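Local coordinates for bifunctional protein FolD (Thermus thermophilus, PDB 6V6Y), which probably oxidises 5,10-methylenetetrahydrofolate with NADP+ and then hydrolyses the resulting methenyl form to 10-formyltetrahydrofolate in one-carbon metabolism, at residues P30-I35 and G267-A272. Numbering follows the deposited sequence.
Sequences PSLRVI and GNTLEA
Thr269 carries this contact: it points from the C-terminal helix 257-276 toward Pro30 and the first residues of strand 31-37, and its two branches do different jobs. The methyl CG2, anti to the backbone N, does most of the touching. It lies 3.9 Å from Pro30 CB, and it also reaches Leu32 CB at 4.1 Å, so the methyl meets both residues that flank Ser31. The hydroxyl is turned back beside its own backbone N (chi1 -63°), where OG1 hydrogen-bonds to the carbonyl oxygen of Leu265, one turn earlier in the helix. With OG1 bonded to Leu265 O, its approach to Leu32 CD1 at 3.8 Å is a van der Waals contact. Leu32 gets there with CG anti to the backbone N (chi1 171°), and its side chain crosses that of Thr269 at about a right angle.

The packing loosens where the far side of the Pro30 ring meets Leu270. The side chain of Leu270 leaves its CA away from the strand, and its CD1 comes back only to 4.2 Å from Pro30 CG, a glancing apolar touch. Helix 8-24 closes in here, with Leu23 against Pro30 and Arg22 against Leu270, while Tyr59 packs on both Pro30 and Thr269. Beyond Leu270 the helix turns Glu271 to solvent. No hydrogen bond links the two segments; the strand's own backbone bonds run to strand 60-66 and to Asp89 and Gly90.

A middle-to-late turn of helix 257-276 thus packs against the catalytic domain, away from the NADP site. This return of the C-terminal helix to the N-terminal parallel sheet ties the NAD(P)-binding part to the catalytic domain, as in the two-domain fold of the tetrahydrofolate dehydrogenase/cyclohydrolase family.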
# COMPACT_ATOMS: atom_id res chain seq x y z
N PRO A 30 -25.22 -15.23 6.23
CA PRO A 30 -24.47 -14.02 6.60
C PRO A 30 -25.41 -12.85 6.84
O PRO A 30 -26.51 -12.77 6.27
CB PRO A 30 -23.56 -13.76 5.39
CG PRO A 30 -23.65 -14.99 4.53
CD PRO A 30 -24.99 -15.61 4.83
N SER A 31 -24.96 -11.94 7.69
CA SER A 31 -25.77 -10.81 8.13
C SER A 31 -25.00 -9.52 7.90
O SER A 31 -23.89 -9.35 8.43
CB SER A 31 -26.15 -10.97 9.61
OG SER A 31 -26.78 -9.81 10.12
N LEU A 32 -25.58 -8.61 7.13
CA LEU A 32 -24.94 -7.36 6.75
C LEU A 32 -25.69 -6.18 7.36
O LEU A 32 -26.92 -6.10 7.26
CB LEU A 32 -24.89 -7.22 5.22
CG LEU A 32 -24.45 -5.89 4.59
CD1 LEU A 32 -22.95 -5.62 4.79
CD2 LEU A 32 -24.81 -5.88 3.10
N ARG A 33 -24.96 -5.27 8.00
CA ARG A 33 -25.52 -4.01 8.47
C ARG A 33 -24.92 -2.86 7.67
O ARG A 33 -23.70 -2.71 7.62
CB ARG A 33 -25.25 -3.78 9.95
CG ARG A 33 -26.05 -4.61 10.86
CD ARG A 33 -27.54 -4.43 10.66
NE ARG A 33 -28.20 -5.57 11.26
CZ ARG A 33 -28.53 -5.63 12.55
NH1 ARG A 33 -28.28 -4.59 13.34
NH2 ARG A 33 -29.11 -6.72 13.04
N VAL A 34 -25.78 -2.04 7.10
CA VAL A 34 -25.36 -0.87 6.35
C VAL A 34 -25.89 0.36 7.07
O VAL A 34 -27.10 0.48 7.31
CB VAL A 34 -25.86 -0.92 4.90
CG1 VAL A 34 -25.41 0.33 4.16
CG2 VAL A 34 -25.35 -2.18 4.24
N ILE A 35 -24.98 1.27 7.42
CA ILE A 35 -25.29 2.50 8.14
C ILE A 35 -25.24 3.66 7.16
O ILE A 35 -24.26 3.81 6.42
CB ILE A 35 -24.31 2.74 9.30
CG1 ILE A 35 -24.43 1.64 10.36
CG2 ILE A 35 -24.52 4.11 9.90
CD1 ILE A 35 -23.34 1.71 11.43
N GLY A 267 -19.50 -10.93 -1.62
CA GLY A 267 -18.47 -11.92 -1.36
C GLY A 267 -17.65 -11.60 -0.12
O GLY A 267 -17.22 -12.50 0.60
N ASN A 268 -17.42 -10.31 0.14
CA ASN A 268 -16.70 -9.96 1.37
C ASN A 268 -17.56 -10.21 2.59
O ASN A 268 -17.04 -10.45 3.69
CB ASN A 268 -16.27 -8.49 1.34
CG ASN A 268 -14.86 -8.28 0.79
OD1 ASN A 268 -14.16 -9.23 0.41
ND2 ASN A 268 -14.44 -7.02 0.77
N THR A 269 -18.89 -10.14 2.44
CA THR A 269 -19.78 -10.37 3.57
C THR A 269 -19.74 -11.84 3.99
O THR A 269 -19.59 -12.15 5.18
CB THR A 269 -21.20 -9.92 3.22
OG1 THR A 269 -21.20 -8.52 2.98
CG2 THR A 269 -22.17 -10.21 4.37
N LEU A 270 -19.86 -12.75 3.03
CA LEU A 270 -19.60 -14.16 3.30
C LEU A 270 -18.24 -14.36 3.97
O LEU A 270 -18.14 -15.02 5.01
CB LEU A 270 -19.66 -14.95 1.99
CG LEU A 270 -19.49 -16.47 2.05
CD1 LEU A 270 -20.19 -17.08 3.28
CD2 LEU A 270 -20.01 -17.12 0.75
N GLU A 271 -17.19 -13.78 3.40
CA GLU A 271 -15.85 -14.02 3.90
C GLU A 271 -15.72 -13.58 5.35
O GLU A 271 -15.16 -14.31 6.18
CB GLU A 271 -14.81 -13.31 3.03
CG GLU A 271 -14.46 -14.06 1.77
CD GLU A 271 -13.55 -15.23 2.06
OE1 GLU A 271 -13.65 -16.25 1.34
OE2 GLU A 271 -12.74 -15.12 3.02
N ALA A 272 -16.22 -12.38 5.66
CA ALA A 272 -16.18 -11.89 7.04
C ALA A 272 -16.87 -12.85 7.98
O ALA A 272 -16.38 -13.12 9.08
CB ALA A 272 -16.83 -10.50 7.12